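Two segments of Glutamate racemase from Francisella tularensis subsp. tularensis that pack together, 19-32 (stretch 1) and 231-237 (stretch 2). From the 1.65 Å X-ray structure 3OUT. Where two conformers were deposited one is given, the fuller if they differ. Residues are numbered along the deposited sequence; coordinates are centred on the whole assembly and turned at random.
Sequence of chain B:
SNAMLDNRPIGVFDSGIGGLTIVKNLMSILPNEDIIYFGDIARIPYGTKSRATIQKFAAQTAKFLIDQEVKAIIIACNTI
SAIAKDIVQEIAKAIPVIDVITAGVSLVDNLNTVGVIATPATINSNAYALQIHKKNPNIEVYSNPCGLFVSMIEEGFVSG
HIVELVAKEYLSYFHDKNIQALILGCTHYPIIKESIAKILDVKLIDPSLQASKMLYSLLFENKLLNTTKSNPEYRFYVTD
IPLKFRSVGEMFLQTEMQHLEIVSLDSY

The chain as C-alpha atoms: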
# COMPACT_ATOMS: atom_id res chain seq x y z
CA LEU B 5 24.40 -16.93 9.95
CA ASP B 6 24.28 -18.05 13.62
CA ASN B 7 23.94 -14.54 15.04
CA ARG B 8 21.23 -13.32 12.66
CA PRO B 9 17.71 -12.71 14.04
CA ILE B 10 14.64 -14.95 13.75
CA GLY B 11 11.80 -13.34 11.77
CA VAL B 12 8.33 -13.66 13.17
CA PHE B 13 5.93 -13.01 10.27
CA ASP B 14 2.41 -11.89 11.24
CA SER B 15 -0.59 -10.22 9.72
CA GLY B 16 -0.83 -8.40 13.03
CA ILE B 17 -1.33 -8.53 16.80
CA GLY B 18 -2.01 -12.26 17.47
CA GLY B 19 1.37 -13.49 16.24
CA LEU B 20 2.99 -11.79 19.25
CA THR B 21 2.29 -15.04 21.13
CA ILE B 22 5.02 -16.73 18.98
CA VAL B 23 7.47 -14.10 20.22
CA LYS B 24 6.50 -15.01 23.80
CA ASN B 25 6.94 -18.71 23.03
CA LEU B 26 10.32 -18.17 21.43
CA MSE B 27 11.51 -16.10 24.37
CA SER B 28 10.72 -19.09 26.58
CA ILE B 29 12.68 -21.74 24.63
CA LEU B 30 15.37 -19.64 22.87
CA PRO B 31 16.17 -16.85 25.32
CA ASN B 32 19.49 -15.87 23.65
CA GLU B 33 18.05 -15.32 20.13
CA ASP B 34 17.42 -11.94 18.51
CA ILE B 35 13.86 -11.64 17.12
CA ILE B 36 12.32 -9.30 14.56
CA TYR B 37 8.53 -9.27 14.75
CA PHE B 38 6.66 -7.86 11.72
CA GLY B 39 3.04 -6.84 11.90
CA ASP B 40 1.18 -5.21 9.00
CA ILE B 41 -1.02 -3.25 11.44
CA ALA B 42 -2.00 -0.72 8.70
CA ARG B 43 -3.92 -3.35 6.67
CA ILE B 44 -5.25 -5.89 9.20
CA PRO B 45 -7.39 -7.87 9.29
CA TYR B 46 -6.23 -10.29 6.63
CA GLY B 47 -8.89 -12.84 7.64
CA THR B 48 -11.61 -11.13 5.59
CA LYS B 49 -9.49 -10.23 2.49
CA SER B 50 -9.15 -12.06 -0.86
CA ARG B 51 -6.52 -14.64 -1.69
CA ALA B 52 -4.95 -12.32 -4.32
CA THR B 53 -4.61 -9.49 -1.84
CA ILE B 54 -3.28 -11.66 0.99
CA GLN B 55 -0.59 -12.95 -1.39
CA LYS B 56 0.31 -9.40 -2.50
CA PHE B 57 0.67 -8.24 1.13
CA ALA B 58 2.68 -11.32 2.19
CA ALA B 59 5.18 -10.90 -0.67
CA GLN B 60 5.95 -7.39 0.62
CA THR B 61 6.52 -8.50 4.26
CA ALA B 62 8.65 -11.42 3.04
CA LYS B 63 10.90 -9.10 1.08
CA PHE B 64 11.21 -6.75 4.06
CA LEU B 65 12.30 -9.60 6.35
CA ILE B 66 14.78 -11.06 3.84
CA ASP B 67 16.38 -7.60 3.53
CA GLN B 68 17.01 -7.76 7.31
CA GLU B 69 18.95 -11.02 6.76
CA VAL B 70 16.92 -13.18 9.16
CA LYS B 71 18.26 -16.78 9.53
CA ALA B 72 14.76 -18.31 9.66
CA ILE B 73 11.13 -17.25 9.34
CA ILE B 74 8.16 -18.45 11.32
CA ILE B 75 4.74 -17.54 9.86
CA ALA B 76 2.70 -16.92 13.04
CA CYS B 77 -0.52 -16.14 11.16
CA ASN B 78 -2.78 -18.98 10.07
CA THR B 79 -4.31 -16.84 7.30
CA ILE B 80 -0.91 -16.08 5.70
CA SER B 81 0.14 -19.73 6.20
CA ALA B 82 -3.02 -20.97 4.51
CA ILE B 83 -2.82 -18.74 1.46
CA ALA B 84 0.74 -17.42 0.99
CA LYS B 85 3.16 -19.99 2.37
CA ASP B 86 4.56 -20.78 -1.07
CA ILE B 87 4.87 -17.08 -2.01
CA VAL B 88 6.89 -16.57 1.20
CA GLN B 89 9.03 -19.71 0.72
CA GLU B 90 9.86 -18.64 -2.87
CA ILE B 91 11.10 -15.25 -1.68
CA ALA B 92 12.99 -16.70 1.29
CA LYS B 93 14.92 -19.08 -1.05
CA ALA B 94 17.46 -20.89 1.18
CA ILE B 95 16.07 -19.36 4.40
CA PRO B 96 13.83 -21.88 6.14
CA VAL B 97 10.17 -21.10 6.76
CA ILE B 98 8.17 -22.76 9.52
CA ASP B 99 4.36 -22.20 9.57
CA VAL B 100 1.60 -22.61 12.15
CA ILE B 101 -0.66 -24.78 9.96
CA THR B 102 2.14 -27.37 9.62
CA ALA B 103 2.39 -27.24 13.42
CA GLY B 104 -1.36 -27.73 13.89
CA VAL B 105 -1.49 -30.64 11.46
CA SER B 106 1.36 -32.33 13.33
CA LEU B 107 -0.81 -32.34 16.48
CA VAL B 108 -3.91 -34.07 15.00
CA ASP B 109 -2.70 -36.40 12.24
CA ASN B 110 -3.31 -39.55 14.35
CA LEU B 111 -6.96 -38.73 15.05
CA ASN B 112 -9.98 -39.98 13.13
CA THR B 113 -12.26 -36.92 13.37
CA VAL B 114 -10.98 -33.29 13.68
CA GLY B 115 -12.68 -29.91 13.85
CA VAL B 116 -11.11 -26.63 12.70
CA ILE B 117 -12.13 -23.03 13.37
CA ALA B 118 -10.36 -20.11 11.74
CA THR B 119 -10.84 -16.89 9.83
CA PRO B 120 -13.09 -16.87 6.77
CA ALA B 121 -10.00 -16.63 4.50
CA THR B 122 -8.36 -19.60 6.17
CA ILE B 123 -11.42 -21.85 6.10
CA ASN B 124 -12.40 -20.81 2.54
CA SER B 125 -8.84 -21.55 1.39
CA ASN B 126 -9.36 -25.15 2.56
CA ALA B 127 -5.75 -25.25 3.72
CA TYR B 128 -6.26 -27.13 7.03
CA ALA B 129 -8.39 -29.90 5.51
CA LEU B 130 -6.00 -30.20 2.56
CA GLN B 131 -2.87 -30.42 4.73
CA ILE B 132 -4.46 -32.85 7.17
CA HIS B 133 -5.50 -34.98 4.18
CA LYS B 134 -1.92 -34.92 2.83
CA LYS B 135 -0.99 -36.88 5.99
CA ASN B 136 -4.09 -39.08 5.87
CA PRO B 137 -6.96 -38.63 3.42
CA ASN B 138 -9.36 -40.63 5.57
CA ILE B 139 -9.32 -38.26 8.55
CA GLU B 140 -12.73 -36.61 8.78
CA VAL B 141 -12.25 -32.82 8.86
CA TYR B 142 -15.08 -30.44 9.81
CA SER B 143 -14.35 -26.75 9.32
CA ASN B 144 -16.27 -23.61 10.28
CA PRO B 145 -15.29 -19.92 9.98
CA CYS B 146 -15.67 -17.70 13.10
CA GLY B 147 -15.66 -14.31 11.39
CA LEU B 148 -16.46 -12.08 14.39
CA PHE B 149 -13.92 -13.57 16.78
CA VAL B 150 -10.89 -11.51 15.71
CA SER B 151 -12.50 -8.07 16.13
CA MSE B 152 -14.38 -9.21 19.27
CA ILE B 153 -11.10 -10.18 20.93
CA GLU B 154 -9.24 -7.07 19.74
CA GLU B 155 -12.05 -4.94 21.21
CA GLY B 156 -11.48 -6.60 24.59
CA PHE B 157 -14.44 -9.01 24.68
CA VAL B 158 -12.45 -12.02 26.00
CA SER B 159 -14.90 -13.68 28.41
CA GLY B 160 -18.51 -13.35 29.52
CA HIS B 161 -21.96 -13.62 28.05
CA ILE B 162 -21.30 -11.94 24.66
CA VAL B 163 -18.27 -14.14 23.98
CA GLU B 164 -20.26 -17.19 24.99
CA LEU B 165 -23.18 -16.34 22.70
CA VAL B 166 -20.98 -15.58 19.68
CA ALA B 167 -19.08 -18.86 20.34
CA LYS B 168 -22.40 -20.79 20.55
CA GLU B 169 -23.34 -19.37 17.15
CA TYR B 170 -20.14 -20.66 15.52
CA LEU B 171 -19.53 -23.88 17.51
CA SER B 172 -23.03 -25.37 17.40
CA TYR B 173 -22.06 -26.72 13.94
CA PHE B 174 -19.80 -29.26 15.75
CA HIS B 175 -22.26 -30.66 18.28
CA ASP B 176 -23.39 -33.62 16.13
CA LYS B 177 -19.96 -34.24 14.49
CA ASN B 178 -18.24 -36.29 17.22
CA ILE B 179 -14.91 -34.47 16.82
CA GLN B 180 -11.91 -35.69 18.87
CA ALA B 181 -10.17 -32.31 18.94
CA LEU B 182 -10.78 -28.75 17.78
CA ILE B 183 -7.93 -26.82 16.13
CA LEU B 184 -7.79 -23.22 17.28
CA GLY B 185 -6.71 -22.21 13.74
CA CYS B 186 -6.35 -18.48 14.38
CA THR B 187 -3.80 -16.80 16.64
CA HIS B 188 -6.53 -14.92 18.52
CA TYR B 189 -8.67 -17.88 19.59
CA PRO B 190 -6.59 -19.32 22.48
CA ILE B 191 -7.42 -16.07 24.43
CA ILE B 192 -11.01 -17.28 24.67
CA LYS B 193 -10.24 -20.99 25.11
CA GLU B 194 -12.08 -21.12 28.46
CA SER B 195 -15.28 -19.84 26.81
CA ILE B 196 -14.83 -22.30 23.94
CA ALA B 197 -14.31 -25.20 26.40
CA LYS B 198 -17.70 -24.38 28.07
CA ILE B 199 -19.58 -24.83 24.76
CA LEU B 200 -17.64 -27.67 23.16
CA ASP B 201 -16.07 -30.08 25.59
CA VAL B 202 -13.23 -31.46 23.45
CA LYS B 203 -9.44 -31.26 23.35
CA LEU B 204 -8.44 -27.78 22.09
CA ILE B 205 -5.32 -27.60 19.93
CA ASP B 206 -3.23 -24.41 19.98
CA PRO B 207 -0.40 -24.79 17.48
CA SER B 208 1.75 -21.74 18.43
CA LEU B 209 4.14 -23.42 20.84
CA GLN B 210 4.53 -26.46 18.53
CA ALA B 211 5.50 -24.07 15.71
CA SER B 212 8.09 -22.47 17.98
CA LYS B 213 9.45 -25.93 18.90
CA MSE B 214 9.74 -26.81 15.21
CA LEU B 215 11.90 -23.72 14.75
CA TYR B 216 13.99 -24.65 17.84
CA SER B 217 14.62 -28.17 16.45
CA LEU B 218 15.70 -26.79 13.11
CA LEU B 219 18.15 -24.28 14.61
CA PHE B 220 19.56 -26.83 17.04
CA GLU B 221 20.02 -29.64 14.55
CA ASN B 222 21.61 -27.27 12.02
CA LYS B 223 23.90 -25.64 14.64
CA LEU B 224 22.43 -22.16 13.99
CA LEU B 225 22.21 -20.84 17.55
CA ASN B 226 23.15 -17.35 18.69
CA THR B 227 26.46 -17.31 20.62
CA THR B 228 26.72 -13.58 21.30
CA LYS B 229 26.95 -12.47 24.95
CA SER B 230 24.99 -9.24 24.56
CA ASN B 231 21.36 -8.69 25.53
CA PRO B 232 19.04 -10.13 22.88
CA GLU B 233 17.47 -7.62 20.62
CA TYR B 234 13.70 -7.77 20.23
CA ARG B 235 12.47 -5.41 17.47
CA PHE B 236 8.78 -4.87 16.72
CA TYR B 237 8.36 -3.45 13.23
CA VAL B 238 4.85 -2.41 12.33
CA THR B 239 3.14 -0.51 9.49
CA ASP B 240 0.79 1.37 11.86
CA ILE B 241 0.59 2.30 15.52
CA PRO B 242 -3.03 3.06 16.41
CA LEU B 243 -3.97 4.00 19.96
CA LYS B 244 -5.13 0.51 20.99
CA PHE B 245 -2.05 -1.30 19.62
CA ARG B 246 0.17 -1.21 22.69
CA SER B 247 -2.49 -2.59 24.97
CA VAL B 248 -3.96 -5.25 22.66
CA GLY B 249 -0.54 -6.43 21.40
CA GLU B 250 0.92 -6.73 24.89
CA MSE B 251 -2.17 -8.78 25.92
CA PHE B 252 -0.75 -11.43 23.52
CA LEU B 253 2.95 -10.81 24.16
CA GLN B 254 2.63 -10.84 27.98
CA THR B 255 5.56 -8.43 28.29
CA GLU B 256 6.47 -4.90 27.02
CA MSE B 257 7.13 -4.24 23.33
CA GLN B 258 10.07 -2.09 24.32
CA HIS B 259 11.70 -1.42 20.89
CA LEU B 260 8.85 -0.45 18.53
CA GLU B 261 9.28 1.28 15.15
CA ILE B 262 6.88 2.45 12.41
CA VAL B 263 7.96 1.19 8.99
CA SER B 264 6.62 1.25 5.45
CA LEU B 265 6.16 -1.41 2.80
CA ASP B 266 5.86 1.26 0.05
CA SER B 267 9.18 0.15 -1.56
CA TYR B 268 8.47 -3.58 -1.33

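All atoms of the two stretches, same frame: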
# COMPACT_ATOMS: atom_id res chain seq x y z
N GLY B 19 0.07 -12.81 16.39
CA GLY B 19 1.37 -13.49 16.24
C GLY B 19 2.39 -13.17 17.31
O GLY B 19 3.46 -13.78 17.34
N LEU B 20 2.11 -12.17 18.15
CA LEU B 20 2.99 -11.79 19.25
C LEU B 20 3.14 -12.97 20.24
O LEU B 20 4.14 -13.04 20.95
CB LEU B 20 2.51 -10.52 19.96
CG LEU B 20 2.72 -9.27 19.09
CD1 LEU B 20 1.88 -8.12 19.56
CD2 LEU B 20 4.26 -8.93 19.09
N THR B 21 2.16 -13.86 20.29
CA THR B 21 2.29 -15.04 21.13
C THR B 21 3.51 -15.90 20.74
O THR B 21 4.14 -16.48 21.64
CB THR B 21 1.04 -15.89 21.13
OG1 THR B 21 -0.01 -15.17 21.80
CG2 THR B 21 1.32 -17.22 21.82
N ILE B 22 3.84 -15.96 19.45
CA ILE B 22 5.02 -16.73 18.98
C ILE B 22 6.29 -16.10 19.53
O ILE B 22 7.26 -16.80 19.86
CB ILE B 22 5.11 -16.80 17.43
CG1 ILE B 22 4.00 -17.70 16.88
CG2 ILE B 22 6.50 -17.27 16.95
CD1 ILE B 22 4.32 -19.16 16.87
N VAL B 23 6.32 -14.77 19.63
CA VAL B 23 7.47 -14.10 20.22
C VAL B 23 7.65 -14.55 21.68
O VAL B 23 8.75 -14.91 22.12
CB VAL B 23 7.34 -12.56 20.09
CG1 VAL B 23 8.53 -11.88 20.76
CG2 VAL B 23 7.29 -12.19 18.61
N LYS B 24 6.54 -14.54 22.42
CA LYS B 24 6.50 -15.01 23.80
C LYS B 24 7.05 -16.46 23.89
O LYS B 24 7.91 -16.78 24.73
CB LYS B 24 5.07 -14.89 24.34
CG LYS B 24 4.84 -15.47 25.75
CD LYS B 24 3.35 -15.69 26.04
CE LYS B 24 2.79 -16.97 25.37
NZ LYS B 24 1.31 -17.22 25.61
N ASN B 25 6.56 -17.31 23.00
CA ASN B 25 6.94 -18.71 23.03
C ASN B 25 8.44 -18.84 22.77
O ASN B 25 9.11 -19.55 23.39
CB ASN B 25 6.16 -19.52 21.99
CG ASN B 25 4.68 -19.69 22.33
OD1 ASN B 25 4.30 -19.74 23.46
ND2 ASN B 25 3.91 -19.83 21.35
N LEU B 26 8.91 -18.12 21.78
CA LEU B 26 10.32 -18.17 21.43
C LEU B 26 11.20 -17.70 22.56
O LEU B 26 12.22 -18.25 22.79
CB LEU B 26 10.66 -17.38 20.13
CG LEU B 26 10.08 -17.92 18.83
CD1 LEU B 26 10.33 -16.94 17.69
CD2 LEU B 26 10.60 -19.29 18.44
N MSE B 27 10.75 -16.66 23.26
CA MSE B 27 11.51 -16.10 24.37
C MSE B 27 11.60 -17.09 25.53
O MSE B 27 12.45 -16.95 26.41
CB MSE B 27 10.87 -14.79 24.85
CG MSE B 27 11.14 -13.60 23.94
SE MSE B 27 10.19 -12.00 24.50
CE MSE B 27 8.37 -12.69 24.46
N SER B 28 10.72 -18.09 25.52
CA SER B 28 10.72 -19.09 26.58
C SER B 28 11.58 -20.32 26.29
O SER B 28 11.92 -20.99 27.20
CB SER B 28 9.29 -19.54 26.92
OG SER B 28 8.82 -20.48 26.01
N ILE B 29 11.87 -20.56 25.01
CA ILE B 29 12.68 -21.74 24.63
C ILE B 29 14.04 -21.38 24.02
O ILE B 29 14.94 -22.24 23.96
CB ILE B 29 11.93 -22.75 23.70
CG1 ILE B 29 11.57 -22.13 22.36
CG2 ILE B 29 10.67 -23.27 24.38
CD1 ILE B 29 10.80 -23.09 21.44
N LEU B 30 14.17 -20.13 23.56
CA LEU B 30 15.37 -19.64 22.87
C LEU B 30 15.70 -18.25 23.41
O LEU B 30 15.67 -17.25 22.69
CB LEU B 30 15.14 -19.62 21.36
CG LEU B 30 15.18 -20.94 20.61
CD1 LEU B 30 14.53 -20.84 19.24
CD2 LEU B 30 16.68 -21.35 20.51
N PRO B 31 16.03 -18.15 24.70
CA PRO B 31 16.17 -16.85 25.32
C PRO B 31 17.36 -16.01 24.87
O PRO B 31 17.36 -14.82 25.17
CB PRO B 31 16.36 -17.20 26.81
CG PRO B 31 16.87 -18.57 26.76
CD PRO B 31 16.14 -19.24 25.68
N ASN B 32 18.30 -16.60 24.13
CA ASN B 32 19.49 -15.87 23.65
C ASN B 32 19.34 -15.39 22.22
O ASN B 32 20.26 -14.79 21.74
CB ASN B 32 20.76 -16.71 23.68
CG ASN B 32 21.10 -17.27 25.05
OD1 ASN B 32 20.94 -16.63 26.08
ND2 ASN B 32 21.63 -18.51 25.04
N ASN B 231 22.79 -8.59 25.35
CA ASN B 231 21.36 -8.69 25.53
C ASN B 231 20.70 -8.98 24.18
O ASN B 231 21.06 -8.34 23.20
CB ASN B 231 20.81 -7.35 26.04
CG ASN B 231 21.08 -7.14 27.52
OD1 ASN B 231 21.94 -7.78 28.11
ND2 ASN B 231 20.29 -6.27 28.12
N PRO B 232 19.74 -9.91 24.14
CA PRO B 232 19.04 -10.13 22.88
C PRO B 232 18.25 -8.91 22.49
O PRO B 232 17.75 -8.17 23.35
CB PRO B 232 18.11 -11.30 23.18
CG PRO B 232 18.68 -11.95 24.36
CD PRO B 232 19.37 -10.90 25.15
N GLU B 233 18.16 -8.72 21.19
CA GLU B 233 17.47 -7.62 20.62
C GLU B 233 16.12 -8.12 20.13
O GLU B 233 16.06 -9.00 19.27
CB GLU B 233 18.27 -7.05 19.44
CG GLU B 233 19.50 -6.19 19.86
CD GLU B 233 19.15 -5.08 20.88
OE1 GLU B 233 18.38 -4.15 20.51
OE2 GLU B 233 19.62 -5.16 22.06
N TYR B 234 15.08 -7.52 20.68
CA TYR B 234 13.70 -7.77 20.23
C TYR B 234 13.14 -6.52 19.56
O TYR B 234 12.90 -5.50 20.24
CB TYR B 234 12.82 -8.15 21.39
CG TYR B 234 13.36 -9.33 22.19
CD1 TYR B 234 13.45 -10.58 21.62
CD2 TYR B 234 13.83 -9.15 23.47
CE1 TYR B 234 13.96 -11.67 22.33
CE2 TYR B 234 14.34 -10.22 24.19
CZ TYR B 234 14.38 -11.48 23.63
OH TYR B 234 14.93 -12.55 24.35
N ARG B 235 12.89 -6.60 18.24
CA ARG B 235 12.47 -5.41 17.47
C ARG B 235 11.07 -5.69 16.96
O ARG B 235 10.82 -6.76 16.45
CB ARG B 235 13.39 -5.12 16.29
CG ARG B 235 14.73 -4.55 16.66
CD ARG B 235 15.58 -4.20 15.46
NE ARG B 235 16.32 -5.36 14.93
CZ ARG B 235 16.84 -5.51 13.69
NH1 ARG B 235 16.70 -4.57 12.77
NH2 ARG B 235 17.54 -6.62 13.39
N PHE B 236 10.17 -4.73 17.13
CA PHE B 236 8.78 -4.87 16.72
C PHE B 236 8.59 -3.84 15.63
O PHE B 236 8.54 -2.63 15.91
CB PHE B 236 7.81 -4.68 17.87
CG PHE B 236 8.03 -5.70 19.00
CD1 PHE B 236 8.98 -5.46 19.97
CD2 PHE B 236 7.34 -6.90 19.01
CE1 PHE B 236 9.23 -6.42 20.95
CE2 PHE B 236 7.57 -7.83 20.01
CZ PHE B 236 8.48 -7.60 20.95
N TYR B 237 8.55 -4.32 14.39
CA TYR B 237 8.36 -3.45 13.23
C TYR B 237 6.93 -3.55 12.75
O TYR B 237 6.43 -4.65 12.51
CB TYR B 237 9.29 -3.89 12.12
CG TYR B 237 10.74 -3.49 12.29
CD1 TYR B 237 11.11 -2.19 12.66
CD2 TYR B 237 11.74 -4.39 11.97
CE1 TYR B 237 12.48 -1.83 12.74
CE2 TYR B 237 13.07 -4.07 12.03
CZ TYR B 237 13.45 -2.78 12.43
OH TYR B 237 14.81 -2.43 12.44
O HOH W 1 14.94 -14.52 22.61

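Helix 20-29 and strand 234-237 of glutamate racemase run almost antiparallel (172° between their directions), their axes 11.7 Å apart at closest approach. Side chains fill that gap, and the two stretches together bury a modest 307 Å². Apolar contacts dominate. Leu20, Val23 and Met27 recur at helical spacing, so one side of the helix meets the strand; Tyr234 and Phe236 answer from alternate strand positions, both with CA-to-CB directed toward the helix, while the intervening Arg235 is out of reach. Phe236 is buried and packs against Leu20 and Val23: Leu20 CD2 lies 3.6 Å from Phe236 CE2, at the ring edge, and Val23 CG1 is 4.2 Å from the same Phe236 CE2. The CA-to-CB bond of Leu20 points sideways, but its branched end (chi1 m, chi2 t) reaches the ring; the shorter Val23 points toward the strand directly.

A sulfur-aromatic type of contact follows one turn on. Met27, deposited as selenomethionine, is long and flexible enough (m, t, m) to lay its SE over one face of Tyr234, 4.3 Å from the ring centroid and 10° off the normal. Met27 CG also packs 3.8 Å from Tyr234 CE1. Tyr234 suits this place because its ring offers an apolar face while its hydroxyl reaches toward the backbone around Leu30.

That hydroxyl makes the water-mediated link: Tyr234 OH donates to water 1 (2.6 Å to its O), which in turn donates to Leu30 O (2.8 Å), tying the strand to a main-chain carbonyl. No clear direct hydrogen bond crosses the interface.

Loop packing completes the contact. Pro232 directs its compact ring toward stretch 1, with CG 3.3 Å from Pro31 O and 4.1 Å from Asn32 CA. Pro31 and Asn32 point their own CA-to-CB bonds away, so these approaches are made to their backbone.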